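PDB 5L9S: ABC transporter, substrate binding protein (Mannopine) from Agrobacterium fabrum, which serves as the periplasmic solute-binding component of an ABC transporter and probably captures the opine mannopine for uptake. Local coordinates for residues K177-E180 with L181-S184; M314-L317 with V318-N322; A17-A21 with W22-F26; A263-K266 with A267-L271; E79-S82 with D83-M86. All coordinates share one frame; numbering follows the deposited sequence.

Interaction 1: residues K177-E180 with L181-S184; sequences KLDE and LRDS
Arg182 leans back on Leu178 and Asp179 where helix 171-181 gives out and the chain turns toward strand 185-189, a helix C-terminus in which one carbonyl serves two amides. Leu178 O takes Arg182 N at 2.9 Å and, more weakly, Leu181 N, so the last turn tightens before the chain leaves the helix. The arginine can be followed outward from this point. Its CB sits 3.4 Å from Leu178 O, and CG lies 4.1 Å from Asp179 O. A chi1 of 116° nearly eclipses CG with the carbonyl carbon of Arg182, an unrelaxed start to the chain. CD then passes 4.4 Å from Asp179 OD1, and a bend at chi3 turns the guanidinium toward the C-terminal helix 307-325, where it makes a cation-pi contact with Trp324 and NH1 bonds to Trp324 O. On the buried side, Leu178 and Leu181 pack on Trp131. The exposed side carries a weak salt bridge, 3.5 Å from Lys177 NZ to Glu180 OE2. Arg182 and Asp179 share Trp324 rather than pairing directly: Asp179 OD1 accepts from the indole NE1 yet stays 4.9 Å from Arg182 NH1.

Interaction 2: residues M314-L317 with V318-N322; sequences MGML and VQRWN
Met316 and Arg320 come together through their torsions: the methionine sends CG anti to its backbone nitrogen (chi1 -172°) and then bends at chi2, while the arginine bends at both chi2 and chi3. The two chains end up side by side and pointing the same way, one helical turn apart on helix 307-325. The methyl CE of Met316 arrives at the edge of the guanidinium, in its plane, 3.3 Å from Arg320 NE and 3.4 Å from Arg320 NH1. Round the helix, Met314 crosses Val318 at a slant, its SD 3.8 Å from Val318 CG2. That branch stands beside the valine nitrogen and also touches Met314 O. Beneath both pairs run regular i to i+4 backbone bonds, including Val318 N to Met314 O at 3.1 Å and Arg320 N to Met316 O at 2.9 Å. The buried face carries Leu317 and Trp321, which pack on helix 149-158; Trp321 also reaches helix 171-181. Arg320 leans on that second helix too, and its NH1 forms a salt bridge with Asp172. The thioether methyl can shield the cation's edge but offers it no counter-charge, and the neutralisation therefore probably falls mainly to Asp172.

Interaction 3: residues A17-A21 with W22-F26; sequences ALREA and WFEPF
Leu18 meets Trp22 and Phe23 at the densest point of this helical turn. Its CB rests 3.7 Å from Phe23 CE2, and its CD2 reaches the rim of the indole, 4.0 Å from Trp22 CE3 and near the ring plane. The carbonyl is equally engaged: Leu18 O lies over one face of the Phe23 ring and accepts two backbone bonds, from Trp22 N at 2.8 Å and from Phe23 N at 2.9 Å. The first donor stands 36° out of the carbonyl plane, the second closer to it. This doubling marks a wider pi-type turn, in which the bonding steps from i+4 to i+5, and Glu24 N accordingly bonds to Arg19 O at 2.8 Å. Pro25, which has no N-H to give, follows at once, its CD 3.5 Å from Glu20 O. The turn belongs to helix 12-30, the crossover of a beta-alpha-beta unit between strands 4-9 and 33-38; Phe23 faces the second of these strands, while Trp22 bonds through NE1 to Leu253 O of helix 247-258. Contact on the outer side is much thinner. Glu24 OE2 lies 4.0 Å from Arg19 CD, merely grazing the arginine's aliphatic part, as the two chains slant past each other with their charged planes 61° apart. The guanidinium goes instead to Glu15 and Thr36, and Glu20 and Glu24 are exposed.

Interaction 4: residues A263-K266 with A267-L271; sequences AQAK and ACETL
Ala267 N bonds to Ala263 O at 3.0 Å and Cys268 N to Gln264 O at 2.9 Å in the regular i to i+4 pattern, which Glu269 N then blurs by giving a bond to Ala265 O and a weak one to Lys266 O. That last carbonyl becomes the focus of the side-chain chemistry. Thr270 holds OG1 beside its own backbone nitrogen (chi1 -50°), and from there the hydroxyl donates to Lys266 O at 3.0 Å, adding to a weak bond from Thr270 N. One carbonyl thus gathers three donors, two of them weak. Glu269 folds along the preceding turn: its CG lies 3.3 Å from Ala265 O, and OE2 continues to a weak bond with Ser285 N. Lys266 does not pair with it, as NZ remains 6.8 Å from Glu269 OE1. On another face Cys268 directs SG back over the helix, 3.5 Å from Gln264 O, before closing a disulfide with Cys273. The small side chains allow close approach of neighbours, with Ala267 packing on Ala21 of helix 12-30 and on Trp257 of helix 247-258. A threonine hydroxyl bonded to the carbonyl four residues back is a familiar feature of helices; here it lies near the C-terminus of helix 261-271, within the short segment closed by the Cys268-Cys273 disulfide.

Interaction 5: residues E79-S82 with D83-M86; sequences EDLS and DFCM
Leu81 O receives Cys85 N at 2.9 Å, closing the first turn of the short helix 82-85, whose entry is capped by Asp80 in an Asx turn. Asp80 OD1 accepts twice from Ser82: the hydroxyl OG, at 2.7 Å, meets it on the syn side, whereas the backbone N comes from above the carboxylate plane at 3.3 Å. Beyond this cap the chain begins with Asp83. Its CG is placed between the backbone nitrogen and the carbonyl carbon (chi1 52°), which folds the carboxylate back toward Asp80 O and lets OD1 accept from Phe84 N at 3.0 Å. Phe84 comes next, lying alongside Leu81 and pointing the same way, with Phe84 CD2 3.9 Å from Leu81 CD2; the pair turns to Ile254 of helix 247-258, and the ring also meets that of Phe88. Cys85 is buried and points back to the start of the turn. Its SG lies 3.7 Å from Leu81 CB and 3.1 Å from Leu81 O, and it is joined in a disulfide to Cys99, which ties the helix to the short strand 99-100. The strand's neighbourhood is also tied to this turn by backbone bonding between Leu81 and Arg101. Met86 completes the walk: its exposed chain, extended beyond CG, passes over Ser82 O, with Met86 CG 3.9 Å from that oxygen.

All five contacts are local turns, yet they fall into separate groups within the fold. In chain order they run 3, 5, 1, 4, 2. Interactions 3 and 4 have centres about 10 Å apart and touch where helices 12-30 and 261-271 pack, Ala17 CB lying 3.7 Å from Thr270 CG2. Interaction 5, about 23 Å from interaction 3 between centres, looks onto helix 247-258, which also packs against both of those helices. Interactions 1 and 2 lie opposite 3 and 4 about the chain's centre and touch each other, Leu178 CD1 3.8 Å from Trp321 CZ3, joining helices 171-181 and 307-325. This separation is consistent with the two-lobed architecture of periplasmic binding proteins, here unliganded and open.

Interaction 1: residues K177-E180 with L181-S184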
loop_
_atom_site.group_PDB
_atom_site.type_symbol
_atom_site.label_atom_id
_atom_site.label_comp_id
_atom_site.label_asym_id
_atom_site.label_seq_id
_atom_site.Cartn_x
_atom_site.Cartn_y
_atom_site.Cartn_z
ATOM N N LYS A 177 -16.369 18.316 -6.037
ATOM C CA LYS A 177 -15.014 18.855 -6.128
ATOM C C LYS A 177 -14.305 18.371 -7.401
ATOM O O LYS A 177 -13.682 19.195 -8.088
ATOM C CB LYS A 177 -14.192 18.554 -4.854
ATOM C CG LYS A 177 -12.850 19.320 -4.729
ATOM C CD LYS A 177 -13.021 20.808 -4.390
ATOM C CE LYS A 177 -11.716 21.539 -4.226
ATOM N NZ LYS A 177 -11.912 23.014 -4.222
ATOM N N LEU A 178 -14.429 17.048 -7.731
ATOM C CA LEU A 178 -13.832 16.453 -8.931
ATOM C C LEU A 178 -14.287 17.093 -10.212
ATOM O O LEU A 178 -13.473 17.208 -11.120
ATOM C CB LEU A 178 -14.038 14.951 -9.010
ATOM C CG LEU A 178 -12.926 14.153 -8.392
ATOM C CD1 LEU A 178 -13.366 12.746 -8.105
ATOM C CD2 LEU A 178 -11.669 14.185 -9.262
ATOM N N ASP A 179 -15.577 17.520 -10.288
ATOM C CA ASP A 179 -16.180 18.184 -11.454
ATOM C C ASP A 179 -15.474 19.506 -11.787
ATOM O O ASP A 179 -15.304 19.817 -12.967
ATOM C CB ASP A 179 -17.711 18.375 -11.276
ATOM C CG ASP A 179 -18.589 17.126 -11.435
ATOM O OD1 ASP A 179 -18.389 16.371 -12.425
ATOM O OD2 ASP A 179 -19.537 16.958 -10.624
ATOM N N GLU A 180 -15.016 20.253 -10.752
ATOM C CA GLU A 180 -14.284 21.519 -10.898
ATOM C C GLU A 180 -12.957 21.312 -11.628
ATOM O O GLU A 180 -12.520 22.202 -12.366
ATOM C CB GLU A 180 -13.959 22.135 -9.531
ATOM C CG GLU A 180 -15.151 22.534 -8.686
ATOM C CD GLU A 180 -14.785 23.191 -7.366
ATOM O OE1 GLU A 180 -15.676 23.272 -6.490
ATOM O OE2 GLU A 180 -13.614 23.617 -7.202
ATOM N N LEU A 181 -12.320 20.149 -11.411
ATOM C CA LEU A 181 -11.018 19.818 -11.975
ATOM C C LEU A 181 -11.042 18.995 -13.267
ATOM O O LEU A 181 -10.105 19.110 -14.059
ATOM C CB LEU A 181 -10.172 19.095 -10.904
ATOM C CG LEU A 181 -8.658 19.036 -11.117
ATOM C CD1 LEU A 181 -8.031 20.443 -11.142
ATOM C CD2 LEU A 181 -8.006 18.176 -10.052
ATOM N N ARG A 182 -12.094 18.170 -13.460
ATOM C CA ARG A 182 -12.293 17.159 -14.515
ATOM C C ARG A 182 -11.854 17.602 -15.957
ATOM O O ARG A 182 -11.317 16.746 -16.677
ATOM C CB ARG A 182 -13.744 16.601 -14.469
ATOM C CG ARG A 182 -14.671 16.850 -15.666
ATOM C CD ARG A 182 -15.701 15.736 -15.816
ATOM N NE ARG A 182 -15.097 14.496 -16.318
ATOM C CZ ARG A 182 -15.702 13.312 -16.349
ATOM N NH1 ARG A 182 -16.947 13.182 -15.903
ATOM N NH2 ARG A 182 -15.064 12.246 -16.818
ATOM N N ASP A 183 -12.024 18.901 -16.350
ATOM C CA ASP A 183 -11.614 19.422 -17.668
ATOM C C ASP A 183 -10.086 19.508 -17.852
ATOM O O ASP A 183 -9.584 19.416 -18.974
ATOM C CB ASP A 183 -12.266 20.784 -17.941
ATOM C CG ASP A 183 -12.920 20.918 -19.305
ATOM O OD1 ASP A 183 -12.934 19.918 -20.064
ATOM O OD2 ASP A 183 -13.432 22.020 -19.612
ATOM N N SER A 184 -9.360 19.672 -16.742
ATOM C CA SER A 184 -7.894 19.749 -16.679
ATOM C C SER A 184 -7.208 18.368 -16.666
ATOM O O SER A 184 -6.013 18.281 -16.965
ATOM C CB SER A 184 -7.468 20.557 -15.460
ATOM O OG SER A 184 -8.103 21.826 -15.497
#

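Interaction 2: residues M314-L317 with V318-N322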
loop_
_atom_site.group_PDB
_atom_site.type_symbol
_atom_site.label_atom_id
_atom_site.label_comp_id
_atom_site.label_asym_id
_atom_site.label_seq_id
_atom_site.Cartn_x
_atom_site.Cartn_y
_atom_site.Cartn_z
ATOM N N MET A 314 -17.727 -0.243 -1.168
ATOM C CA MET A 314 -17.071 -0.663 -2.412
ATOM C C MET A 314 -17.972 -0.710 -3.667
ATOM O O MET A 314 -17.608 -0.108 -4.682
ATOM C CB MET A 314 -16.383 -2.019 -2.212
ATOM C CG MET A 314 -14.912 -1.980 -2.468
ATOM S SD MET A 314 -14.649 -1.625 -4.206
ATOM C CE MET A 314 -13.123 -2.577 -4.491
ATOM N N GLY A 315 -19.088 -1.448 -3.596
ATOM C CA GLY A 315 -20.034 -1.600 -4.699
ATOM C C GLY A 315 -20.569 -0.276 -5.198
ATOM O O GLY A 315 -20.465 0.034 -6.389
ATOM N N MET A 316 -21.090 0.533 -4.255
ATOM C CA MET A 316 -21.618 1.879 -4.480
ATOM C C MET A 316 -20.582 2.750 -5.202
ATOM O O MET A 316 -20.936 3.390 -6.193
ATOM C CB MET A 316 -22.034 2.521 -3.133
ATOM C CG MET A 316 -22.781 3.836 -3.263
ATOM S SD MET A 316 -21.699 5.283 -3.057
ATOM C CE MET A 316 -22.939 6.583 -2.787
ATOM N N LEU A 317 -19.310 2.740 -4.721
ATOM C CA LEU A 317 -18.199 3.532 -5.255
ATOM C C LEU A 317 -17.872 3.231 -6.712
ATOM O O LEU A 317 -17.828 4.161 -7.520
ATOM C CB LEU A 317 -16.934 3.402 -4.381
ATOM C CG LEU A 317 -16.938 4.010 -2.976
ATOM C CD1 LEU A 317 -15.561 3.852 -2.330
ATOM C CD2 LEU A 317 -17.354 5.465 -2.997
ATOM N N VAL A 318 -17.667 1.932 -7.047
ATOM C CA VAL A 318 -17.383 1.428 -8.403
ATOM C C VAL A 318 -18.533 1.819 -9.364
ATOM O O VAL A 318 -18.267 2.332 -10.458
ATOM C CB VAL A 318 -17.094 -0.099 -8.385
ATOM C CG1 VAL A 318 -17.018 -0.677 -9.798
ATOM C CG2 VAL A 318 -15.815 -0.407 -7.609
ATOM N N GLN A 319 -19.802 1.630 -8.918
ATOM C CA GLN A 319 -20.997 1.994 -9.672
ATOM C C GLN A 319 -20.965 3.499 -9.981
ATOM O O GLN A 319 -20.936 3.889 -11.150
ATOM C CB GLN A 319 -22.263 1.661 -8.860
ATOM C CG GLN A 319 -22.845 0.269 -9.056
ATOM C CD GLN A 319 -24.236 0.135 -8.455
ATOM O OE1 GLN A 319 -24.684 0.964 -7.646
ATOM N NE2 GLN A 319 -24.966 -0.907 -8.858
ATOM N N ARG A 320 -20.916 4.328 -8.921
ATOM C CA ARG A 320 -20.885 5.779 -8.990
ATOM C C ARG A 320 -19.742 6.334 -9.822
ATOM O O ARG A 320 -19.947 7.330 -10.501
ATOM C CB ARG A 320 -20.882 6.376 -7.583
ATOM C CG ARG A 320 -22.268 6.754 -7.120
ATOM C CD ARG A 320 -22.353 8.240 -6.903
ATOM N NE ARG A 320 -22.605 8.515 -5.497
ATOM C CZ ARG A 320 -22.683 9.724 -4.964
ATOM N NH1 ARG A 320 -22.918 9.868 -3.667
ATOM N NH2 ARG A 320 -22.517 10.804 -5.722
ATOM N N TRP A 321 -18.559 5.707 -9.781
ATOM C CA TRP A 321 -17.385 6.157 -10.544
ATOM C C TRP A 321 -17.521 5.870 -12.042
ATOM O O TRP A 321 -17.323 6.784 -12.847
ATOM C CB TRP A 321 -16.086 5.556 -9.976
ATOM C CG TRP A 321 -14.837 5.984 -10.693
ATOM C CD1 TRP A 321 -14.130 5.260 -11.608
ATOM C CD2 TRP A 321 -14.144 7.232 -10.547
ATOM N NE1 TRP A 321 -13.031 5.973 -12.032
ATOM C CE2 TRP A 321 -13.025 7.196 -11.413
ATOM C CE3 TRP A 321 -14.341 8.369 -9.748
ATOM C CZ2 TRP A 321 -12.130 8.268 -11.529
ATOM C CZ3 TRP A 321 -13.427 9.409 -9.835
ATOM C CH2 TRP A 321 -12.347 9.359 -10.728
ATOM N N ASN A 322 -17.852 4.603 -12.413
ATOM C CA ASN A 322 -18.003 4.169 -13.804
ATOM C C ASN A 322 -19.041 4.990 -14.534
ATOM O O ASN A 322 -18.855 5.304 -15.715
ATOM C CB ASN A 322 -18.308 2.669 -13.892
ATOM C CG ASN A 322 -17.087 1.752 -13.820
ATOM O OD1 ASN A 322 -15.925 2.165 -13.561
ATOM N ND2 ASN A 322 -17.342 0.464 -14.049
#

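Interaction 3: residues A17-A21 with W22-F26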
loop_
_atom_site.group_PDB
_atom_site.type_symbol
_atom_site.label_atom_id
_atom_site.label_comp_id
_atom_site.label_asym_id
_atom_site.label_seq_id
_atom_site.Cartn_x
_atom_site.Cartn_y
_atom_site.Cartn_z
ATOM N N ALA A 17 13.157 -10.461 -2.880
ATOM C CA ALA A 17 13.477 -9.520 -1.795
ATOM C C ALA A 17 13.162 -10.149 -0.408
ATOM O O ALA A 17 13.966 -10.039 0.528
ATOM C CB ALA A 17 12.704 -8.220 -1.980
ATOM N N LEU A 18 12.008 -10.839 -0.306
ATOM C CA LEU A 18 11.560 -11.527 0.907
ATOM C C LEU A 18 12.413 -12.745 1.237
ATOM O O LEU A 18 12.648 -13.017 2.405
ATOM C CB LEU A 18 10.055 -11.888 0.825
ATOM C CG LEU A 18 9.059 -10.709 0.602
ATOM C CD1 LEU A 18 7.655 -11.201 0.548
ATOM C CD2 LEU A 18 9.194 -9.610 1.667
ATOM N N ARG A 19 12.924 -13.444 0.229
ATOM C CA ARG A 19 13.761 -14.628 0.438
ATOM C C ARG A 19 15.096 -14.248 1.074
ATOM O O ARG A 19 15.541 -14.897 2.018
ATOM C CB ARG A 19 13.986 -15.343 -0.893
ATOM C CG ARG A 19 14.379 -16.815 -0.763
ATOM C CD ARG A 19 14.634 -17.446 -2.119
ATOM N NE ARG A 19 13.489 -17.301 -3.033
ATOM C CZ ARG A 19 12.451 -18.137 -3.099
ATOM N NH1 ARG A 19 12.387 -19.197 -2.298
ATOM N NH2 ARG A 19 11.474 -17.921 -3.966
ATOM N N GLU A 20 15.714 -13.175 0.552
ATOM C CA GLU A 20 17.011 -12.665 0.980
ATOM C C GLU A 20 16.952 -11.994 2.350
ATOM O O GLU A 20 17.865 -12.177 3.155
ATOM C CB GLU A 20 17.551 -11.663 -0.051
ATOM C CG GLU A 20 17.877 -12.265 -1.413
ATOM C CD GLU A 20 18.116 -11.292 -2.563
ATOM O OE1 GLU A 20 17.940 -10.064 -2.374
ATOM O OE2 GLU A 20 18.461 -11.773 -3.670
ATOM N N ALA A 21 15.891 -11.207 2.612
ATOM C CA ALA A 21 15.764 -10.437 3.843
ATOM C C ALA A 21 14.995 -11.110 4.970
ATOM O O ALA A 21 15.238 -10.789 6.131
ATOM C CB ALA A 21 15.141 -9.087 3.527
ATOM N N TRP A 22 14.066 -12.031 4.637
ATOM C CA TRP A 22 13.168 -12.623 5.612
ATOM C C TRP A 22 13.200 -14.150 5.702
ATOM O O TRP A 22 13.342 -14.668 6.808
ATOM C CB TRP A 22 11.751 -12.098 5.302
ATOM C CG TRP A 22 10.622 -12.561 6.175
ATOM C CD1 TRP A 22 10.699 -13.032 7.450
ATOM C CD2 TRP A 22 9.232 -12.497 5.854
ATOM N NE1 TRP A 22 9.446 -13.311 7.923
ATOM C CE2 TRP A 22 8.524 -12.974 6.969
ATOM C CE3 TRP A 22 8.512 -12.060 4.731
ATOM C CZ2 TRP A 22 7.127 -13.050 6.991
ATOM C CZ3 TRP A 22 7.137 -12.201 4.727
ATOM C CH2 TRP A 22 6.454 -12.664 5.857
ATOM N N PHE A 23 13.059 -14.869 4.583
ATOM C CA PHE A 23 12.973 -16.336 4.597
ATOM C C PHE A 23 14.277 -17.035 4.891
ATOM O O PHE A 23 14.298 -17.851 5.812
ATOM C CB PHE A 23 12.335 -16.873 3.309
ATOM C CG PHE A 23 11.001 -16.225 2.995
ATOM C CD1 PHE A 23 10.153 -15.796 4.021
ATOM C CD2 PHE A 23 10.576 -16.075 1.682
ATOM C CE1 PHE A 23 8.929 -15.199 3.731
ATOM C CE2 PHE A 23 9.346 -15.473 1.397
ATOM C CZ PHE A 23 8.539 -15.026 2.422
ATOM N N GLU A 24 15.355 -16.752 4.137
ATOM C CA GLU A 24 16.652 -17.376 4.395
ATOM C C GLU A 24 17.158 -17.035 5.804
ATOM O O GLU A 24 17.445 -18.001 6.529
ATOM C CB GLU A 24 17.691 -17.098 3.296
ATOM C CG GLU A 24 17.475 -17.987 2.079
ATOM C CD GLU A 24 18.130 -17.590 0.764
ATOM O OE1 GLU A 24 18.770 -16.514 0.699
ATOM O OE2 GLU A 24 17.987 -18.359 -0.214
ATOM N N PRO A 25 17.141 -15.742 6.282
ATOM C CA PRO A 25 17.582 -15.479 7.671
ATOM C C PRO A 25 16.798 -16.269 8.728
ATOM O O PRO A 25 17.408 -16.786 9.671
ATOM C CB PRO A 25 17.412 -13.956 7.817
ATOM C CG PRO A 25 17.497 -13.433 6.418
ATOM C CD PRO A 25 16.817 -14.473 5.587
ATOM N N PHE A 26 15.467 -16.417 8.528
ATOM C CA PHE A 26 14.569 -17.165 9.416
ATOM C C PHE A 26 14.999 -18.620 9.540
ATOM O O PHE A 26 15.188 -19.102 10.659
ATOM C CB PHE A 26 13.108 -17.084 8.917
ATOM C CG PHE A 26 12.127 -17.915 9.714
ATOM C CD1 PHE A 26 11.684 -17.489 10.963
ATOM C CD2 PHE A 26 11.614 -19.101 9.199
ATOM C CE1 PHE A 26 10.775 -18.244 11.693
ATOM C CE2 PHE A 26 10.695 -19.854 9.930
ATOM C CZ PHE A 26 10.280 -19.419 11.170
#

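Interaction 4: residues A263-K266 with A267-L271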
loop_
_atom_site.group_PDB
_atom_site.type_symbol
_atom_site.label_atom_id
_atom_site.label_comp_id
_atom_site.label_asym_id
_atom_site.label_seq_id
_atom_site.Cartn_x
_atom_site.Cartn_y
_atom_site.Cartn_z
ATOM N N ALA A 263 15.692 -6.916 8.875
ATOM C CA ALA A 263 15.002 -7.717 7.866
ATOM C C ALA A 263 14.064 -6.799 7.065
ATOM O O ALA A 263 14.164 -6.747 5.835
ATOM C CB ALA A 263 14.206 -8.832 8.542
ATOM N N GLN A 264 13.214 -6.027 7.774
ATOM C CA GLN A 264 12.271 -5.065 7.190
ATOM C C GLN A 264 12.963 -4.000 6.352
ATOM O O GLN A 264 12.497 -3.730 5.256
ATOM C CB GLN A 264 11.420 -4.385 8.270
ATOM C CG GLN A 264 10.596 -5.328 9.135
ATOM C CD GLN A 264 9.804 -4.539 10.128
ATOM O OE1 GLN A 264 9.589 -4.938 11.284
ATOM N NE2 GLN A 264 9.465 -3.347 9.737
ATOM N N ALA A 265 14.062 -3.392 6.859
ATOM C CA ALA A 265 14.831 -2.340 6.190
ATOM C C ALA A 265 15.512 -2.877 4.920
ATOM O O ALA A 265 15.522 -2.186 3.901
ATOM C CB ALA A 265 15.867 -1.776 7.134
ATOM N N LYS A 266 16.072 -4.107 4.977
ATOM C CA LYS A 266 16.726 -4.720 3.826
ATOM C C LYS A 266 15.684 -4.965 2.715
ATOM O O LYS A 266 15.912 -4.552 1.574
ATOM C CB LYS A 266 17.437 -6.025 4.247
ATOM C CG LYS A 266 18.238 -6.681 3.138
ATOM C CD LYS A 266 18.793 -8.030 3.560
ATOM C CE LYS A 266 19.186 -8.905 2.384
ATOM N NZ LYS A 266 20.200 -8.260 1.499
ATOM N N ALA A 267 14.540 -5.596 3.065
ATOM C CA ALA A 267 13.457 -5.859 2.119
ATOM C C ALA A 267 12.861 -4.550 1.549
ATOM O O ALA A 267 12.607 -4.469 0.346
ATOM C CB ALA A 267 12.370 -6.715 2.770
ATOM N N CYS A 268 12.706 -3.516 2.378
ATOM C CA CYS A 268 12.143 -2.250 1.899
ATOM C C CYS A 268 13.155 -1.340 1.170
ATOM O O CYS A 268 12.719 -0.466 0.421
ATOM C CB CYS A 268 11.389 -1.514 3.000
ATOM S SG CYS A 268 9.808 -2.310 3.425
ATOM N N GLU A 269 14.481 -1.594 1.302
ATOM C CA GLU A 269 15.498 -0.867 0.515
ATOM C C GLU A 269 15.361 -1.379 -0.937
ATOM O O GLU A 269 15.269 -0.582 -1.864
ATOM C CB GLU A 269 16.929 -1.151 1.020
ATOM C CG GLU A 269 17.468 -0.180 2.066
ATOM C CD GLU A 269 18.527 -0.766 2.990
ATOM O OE1 GLU A 269 19.367 -1.562 2.507
ATOM O OE2 GLU A 269 18.502 -0.454 4.203
ATOM N N THR A 270 15.257 -2.712 -1.094
ATOM C CA THR A 270 15.108 -3.421 -2.358
ATOM C C THR A 270 13.815 -3.024 -3.089
ATOM O O THR A 270 13.844 -2.773 -4.300
ATOM C CB THR A 270 15.116 -4.948 -2.087
ATOM O OG1 THR A 270 16.231 -5.319 -1.262
ATOM C CG2 THR A 270 15.089 -5.773 -3.364
ATOM N N LEU A 271 12.681 -2.996 -2.353
ATOM C CA LEU A 271 11.352 -2.755 -2.903
ATOM C C LEU A 271 10.848 -1.302 -2.868
ATOM O O LEU A 271 9.817 -1.033 -3.493
ATOM C CB LEU A 271 10.336 -3.679 -2.208
ATOM C CG LEU A 271 10.550 -5.200 -2.329
ATOM C CD1 LEU A 271 9.789 -5.934 -1.258
ATOM C CD2 LEU A 271 10.231 -5.723 -3.714
#

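Interaction 5: residues E79-S82 with D83-M86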
loop_
_atom_site.group_PDB
_atom_site.type_symbol
_atom_site.label_atom_id
_atom_site.label_comp_id
_atom_site.label_asym_id
_atom_site.label_seq_id
_atom_site.Cartn_x
_atom_site.Cartn_y
_atom_site.Cartn_z
ATOM N N GLU A 79 -7.500 -16.892 9.739
ATOM C CA GLU A 79 -7.583 -16.929 11.190
ATOM C C GLU A 79 -7.573 -15.516 11.750
ATOM O O GLU A 79 -6.943 -14.634 11.166
ATOM C CB GLU A 79 -6.418 -17.728 11.770
ATOM C CG GLU A 79 -6.879 -18.837 12.693
ATOM C CD GLU A 79 -5.736 -19.578 13.345
ATOM O OE1 GLU A 79 -5.367 -19.206 14.483
ATOM O OE2 GLU A 79 -5.173 -20.491 12.696
ATOM N N ASP A 80 -8.267 -15.302 12.877
ATOM C CA ASP A 80 -8.316 -14.016 13.568
ATOM C C ASP A 80 -7.013 -13.896 14.375
ATOM O O ASP A 80 -6.785 -14.662 15.316
ATOM C CB ASP A 80 -9.551 -13.962 14.484
ATOM C CG ASP A 80 -9.891 -12.605 15.066
ATOM O OD1 ASP A 80 -9.047 -11.697 14.986
ATOM O OD2 ASP A 80 -10.988 -12.471 15.665
ATOM N N LEU A 81 -6.139 -12.976 13.957
ATOM C CA LEU A 81 -4.837 -12.772 14.584
ATOM C C LEU A 81 -4.868 -11.931 15.859
ATOM O O LEU A 81 -3.866 -11.912 16.574
ATOM C CB LEU A 81 -3.851 -12.180 13.569
ATOM C CG LEU A 81 -3.001 -13.171 12.790
ATOM C CD1 LEU A 81 -3.744 -13.683 11.547
ATOM C CD2 LEU A 81 -1.699 -12.520 12.360
ATOM N N SER A 82 -5.997 -11.238 16.138
ATOM C CA SER A 82 -6.253 -10.359 17.297
ATOM C C SER A 82 -5.597 -10.817 18.622
ATOM O O SER A 82 -4.942 -10.010 19.275
ATOM C CB SER A 82 -7.753 -10.154 17.490
ATOM O OG SER A 82 -8.300 -9.469 16.375
ATOM N N ASP A 83 -5.724 -12.103 18.984
ATOM C CA ASP A 83 -5.089 -12.645 20.191
ATOM C C ASP A 83 -3.548 -12.584 20.106
ATOM O O ASP A 83 -2.919 -12.032 21.010
ATOM C CB ASP A 83 -5.617 -14.053 20.580
ATOM C CG ASP A 83 -5.635 -15.175 19.541
ATOM O OD1 ASP A 83 -5.222 -14.924 18.375
ATOM O OD2 ASP A 83 -6.095 -16.293 19.885
ATOM N N PHE A 84 -2.965 -13.102 19.000
ATOM C CA PHE A 84 -1.523 -13.108 18.702
ATOM C C PHE A 84 -0.921 -11.686 18.673
ATOM O O PHE A 84 0.215 -11.479 19.103
ATOM C CB PHE A 84 -1.279 -13.827 17.355
ATOM C CG PHE A 84 0.048 -13.561 16.678
ATOM C CD1 PHE A 84 1.162 -14.342 16.963
ATOM C CD2 PHE A 84 0.181 -12.535 15.747
ATOM C CE1 PHE A 84 2.390 -14.093 16.340
ATOM C CE2 PHE A 84 1.411 -12.277 15.138
ATOM C CZ PHE A 84 2.507 -13.060 15.436
ATOM N N CYS A 85 -1.692 -10.737 18.132
ATOM C CA CYS A 85 -1.395 -9.325 17.940
ATOM C C CYS A 85 -1.054 -8.550 19.206
ATOM O O CYS A 85 -0.329 -7.552 19.131
ATOM C CB CYS A 85 -2.557 -8.669 17.206
ATOM S SG CYS A 85 -2.779 -9.257 15.508
ATOM N N MET A 86 -1.640 -8.961 20.340
ATOM C CA MET A 86 -1.487 -8.358 21.662
ATOM C C MET A 86 -0.037 -8.269 22.121
ATOM O O MET A 86 0.344 -7.258 22.708
ATOM C CB MET A 86 -2.345 -9.109 22.693
ATOM C CG MET A 86 -3.787 -8.651 22.709
ATOM S SD MET A 86 -4.932 -9.816 23.490
ATOM C CE MET A 86 -6.475 -9.209 22.847
#